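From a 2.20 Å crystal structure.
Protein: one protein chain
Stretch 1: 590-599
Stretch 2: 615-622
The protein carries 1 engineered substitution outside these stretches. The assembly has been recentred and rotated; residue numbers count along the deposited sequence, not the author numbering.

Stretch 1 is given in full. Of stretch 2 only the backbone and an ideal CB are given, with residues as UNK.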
# COMPACT_ATOMS: atom_id res chain seq x y z
N SER A 590 -7.34 -14.83 -19.90
CA SER A 590 -7.01 -16.17 -19.46
C SER A 590 -5.81 -16.70 -20.19
O SER A 590 -5.79 -16.72 -21.43
CB SER A 590 -8.17 -17.13 -19.62
OG SER A 590 -7.67 -18.46 -19.63
N PHE A 591 -4.80 -17.12 -19.42
CA PHE A 591 -3.65 -17.80 -20.02
C PHE A 591 -3.95 -19.23 -20.47
O PHE A 591 -3.27 -19.76 -21.35
CB PHE A 591 -2.44 -17.80 -19.08
CG PHE A 591 -1.77 -16.46 -18.94
CD1 PHE A 591 -2.11 -15.38 -19.71
CD2 PHE A 591 -0.77 -16.32 -18.02
CE1 PHE A 591 -1.43 -14.17 -19.57
CE2 PHE A 591 -0.12 -15.12 -17.84
CZ PHE A 591 -0.44 -14.04 -18.61
N VAL A 592 -4.97 -19.85 -19.92
CA VAL A 592 -5.36 -21.17 -20.43
C VAL A 592 -5.92 -21.01 -21.87
O VAL A 592 -5.46 -21.67 -22.78
CB VAL A 592 -6.42 -21.85 -19.50
CG1 VAL A 592 -6.90 -23.21 -20.07
CG2 VAL A 592 -5.82 -22.07 -18.14
N VAL A 593 -6.88 -20.11 -22.05
CA VAL A 593 -7.44 -19.82 -23.38
C VAL A 593 -6.36 -19.39 -24.38
O VAL A 593 -6.32 -19.91 -25.49
CB VAL A 593 -8.53 -18.75 -23.27
CG1 VAL A 593 -9.01 -18.26 -24.64
CG2 VAL A 593 -9.69 -19.29 -22.44
N ASN A 594 -5.44 -18.51 -23.97
CA ASN A 594 -4.50 -17.89 -24.89
C ASN A 594 -3.09 -18.41 -24.83
O ASN A 594 -2.21 -17.87 -25.49
CB ASN A 594 -4.47 -16.40 -24.60
CG ASN A 594 -5.81 -15.74 -24.90
OD1 ASN A 594 -6.19 -15.67 -26.07
ND2 ASN A 594 -6.54 -15.28 -23.87
N ALA A 595 -2.86 -19.52 -24.14
CA ALA A 595 -1.49 -20.04 -24.00
C ALA A 595 -0.71 -20.14 -25.29
O ALA A 595 0.48 -19.81 -25.35
CB ALA A 595 -1.50 -21.42 -23.36
N SER A 596 -1.34 -20.65 -26.33
CA SER A 596 -0.59 -20.94 -27.56
C SER A 596 -0.16 -19.67 -28.32
O SER A 596 0.72 -19.74 -29.15
CB SER A 596 -1.39 -21.92 -28.44
OG SER A 596 -2.66 -21.30 -28.70
N ARG A 597 -0.69 -18.50 -27.99
CA ARG A 597 -0.17 -17.25 -28.62
C ARG A 597 0.57 -16.31 -27.68
O ARG A 597 0.74 -15.16 -27.93
CB ARG A 597 -1.32 -16.48 -29.28
CG ARG A 597 -2.40 -15.95 -28.36
CD ARG A 597 -3.53 -15.60 -29.29
NE ARG A 597 -4.74 -15.07 -28.69
CZ ARG A 597 -4.96 -13.78 -28.47
NH1 ARG A 597 -3.98 -12.92 -28.69
NH2 ARG A 597 -6.11 -13.36 -27.97
N LEU A 598 1.03 -16.83 -26.57
CA LEU A 598 1.64 -16.00 -25.59
C LEU A 598 3.15 -16.21 -25.67
O LEU A 598 3.73 -17.08 -24.97
CB LEU A 598 1.07 -16.37 -24.24
CG LEU A 598 0.89 -15.21 -23.30
CD1 LEU A 598 -0.50 -15.33 -22.72
CD2 LEU A 598 2.03 -15.19 -22.28
N ASP A 599 3.78 -15.43 -26.53
CA ASP A 599 5.18 -15.66 -26.78
C ASP A 599 6.16 -14.85 -25.92
O ASP A 599 7.36 -15.13 -25.96
CB ASP A 599 5.46 -15.48 -28.26
CG ASP A 599 4.73 -16.53 -29.09
OD1 ASP A 599 4.95 -17.74 -28.84
OD2 ASP A 599 3.94 -16.16 -29.98
N UNK A 615 -1.63 -22.37 -11.57
CA UNK A 615 -1.28 -23.64 -12.13
C UNK A 615 -1.92 -23.99 -13.45
O UNK A 615 -1.23 -24.50 -14.31
CB UNK A 615 -1.62 -24.73 -11.11
N UNK A 616 -3.23 -23.84 -13.61
CA UNK A 616 -3.74 -24.21 -14.96
C UNK A 616 -3.08 -23.41 -16.09
O UNK A 616 -2.61 -23.96 -17.06
CB UNK A 616 -5.25 -24.00 -15.02
N UNK A 617 -3.01 -22.11 -15.89
CA UNK A 617 -2.31 -21.24 -16.81
C UNK A 617 -0.89 -21.64 -17.06
O UNK A 617 -0.45 -21.77 -18.22
CB UNK A 617 -2.34 -19.80 -16.29
N UNK A 618 -0.16 -21.87 -15.99
CA UNK A 618 1.23 -22.27 -16.14
C UNK A 618 1.34 -23.56 -16.97
O UNK A 618 2.19 -23.70 -17.81
CB UNK A 618 1.88 -22.46 -14.77
N UNK A 619 0.48 -24.51 -16.68
CA UNK A 619 0.58 -25.83 -17.31
C UNK A 619 0.24 -25.73 -18.79
O UNK A 619 0.88 -26.38 -19.61
CB UNK A 619 -0.34 -26.83 -16.62
N UNK A 620 -0.73 -24.88 -19.15
CA UNK A 620 -1.08 -24.69 -20.57
C UNK A 620 0.07 -24.04 -21.32
O UNK A 620 0.43 -24.46 -22.41
CB UNK A 620 -2.34 -23.84 -20.71
N UNK A 621 0.70 -23.07 -20.68
CA UNK A 621 1.86 -22.44 -21.25
C UNK A 621 3.01 -23.37 -21.45
O UNK A 621 3.66 -23.34 -22.53
CB UNK A 621 2.30 -21.27 -20.37
N UNK A 622 3.33 -24.20 -20.44
CA UNK A 622 4.42 -25.19 -20.61
C UNK A 622 4.08 -26.17 -21.71
O UNK A 622 4.91 -26.49 -22.56
CB UNK A 622 4.68 -25.95 -19.31

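Stretch 2 is helical throughout, with phi and psi near -60° and -45°, and it packs against the short helix that begins at Phe591 and the turns that follow. What stretch 1 offers this helix is almost entirely apolar: the ring of Phe591, a methyl of Val592, the CB of Ala595 and the side chain of Leu598.

At position 615 the ideal CB has nothing of stretch 1 within 5.5 Å, so the contact sets no demand and many residues would serve. It is Leu615.

Position 616 points its CB sideways, yet that ideal CB lies 3.7 Å from Val592 CG2. A compact apolar group would suit, and proline is possible because phi is -58° and the site lies in the first turn of the helix, where a backbone N-H has no acceptor four residues back in the helix to bond. Pro616 is found, its CB 3.8 Å from Val592 CG2.

Position 617 is the most restrictive. The CA atoms of 617 and Val592 are 4.7 Å apart, and an ideal CB on 617 would sit only 3.4 Å from Phe591 CB, which is tight for two carbons. The helical angles are open to any residue, so it is space that favours the smallest. Gly617 has no side chain, and its CA rests 4.1 Å from Phe591 CB while its N lies 3.6 Å from Val592 CG2.

Position 618 points away, leaving room for something large; it is Phe618, whose ring lies clear of stretch 1. Position 619 points sideways, out of reach, and tolerates polar residues. Thr619 turns its hydroxyl back to its own helix, OG1 donating to Leu615 O at 2.8 Å.

Position 620 points toward stretch 1, its ideal CB 3.7 Å from Ala595 CB, 4.0 Å from Val592 CA and 4.2 Å from Phe591 O. With neighbours so near, a small side chain is the natural choice, alanine or perhaps serine. Ala620 sets its methyl against that of Ala595, CB to CB at 3.7 Å.

Position 621 starts sideways, its ideal CB 4.8 Å from Ala595 CB, but a longer apolar chain could bend into the space among Phe591, Ala595 and Leu598: leucine, isoleucine or methionine. Leu621 (chi1 m, chi2 t) does so and has the largest area covered by the other stretch. Its CD1 meets Phe591 CD2 at 3.9 Å, obliquely to the ring, while CD2 lies 3.7 Å from Ala595 CA and 3.8 Å from Leu598 CB.

Position 622 is out of reach, and a polar residue fits as well as any: Gln622.

Stretch 2, residues 615-622: LPGFTALQ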
# COMPACT_ATOMS: atom_id res chain seq x y z
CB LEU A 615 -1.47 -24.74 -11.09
CG LEU A 615 -0.46 -24.67 -9.93
CD1 LEU A 615 -0.72 -25.81 -8.96
CD2 LEU A 615 0.99 -24.77 -10.41
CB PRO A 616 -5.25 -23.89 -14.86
CG PRO A 616 -5.53 -24.07 -13.41
CD PRO A 616 -4.32 -23.58 -12.67
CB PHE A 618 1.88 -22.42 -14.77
CG PHE A 618 3.30 -22.91 -14.83
CD1 PHE A 618 4.33 -22.04 -15.05
CD2 PHE A 618 3.57 -24.25 -14.72
CE1 PHE A 618 5.62 -22.49 -15.11
CE2 PHE A 618 4.87 -24.71 -14.80
CZ PHE A 618 5.90 -23.82 -14.97
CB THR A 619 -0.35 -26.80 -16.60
OG1 THR A 619 -0.01 -26.85 -15.18
CG2 THR A 619 -0.28 -28.15 -17.20
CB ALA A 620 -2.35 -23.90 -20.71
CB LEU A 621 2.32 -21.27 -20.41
CG LEU A 621 1.36 -20.06 -20.45
CD1 LEU A 621 1.72 -19.07 -19.36
CD2 LEU A 621 1.39 -19.31 -21.79
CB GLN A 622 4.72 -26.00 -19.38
CG GLN A 622 5.49 -25.24 -18.35
CD GLN A 622 6.28 -26.16 -17.39
OE1 GLN A 622 5.81 -27.22 -16.98
NE2 GLN A 622 7.50 -25.75 -17.04
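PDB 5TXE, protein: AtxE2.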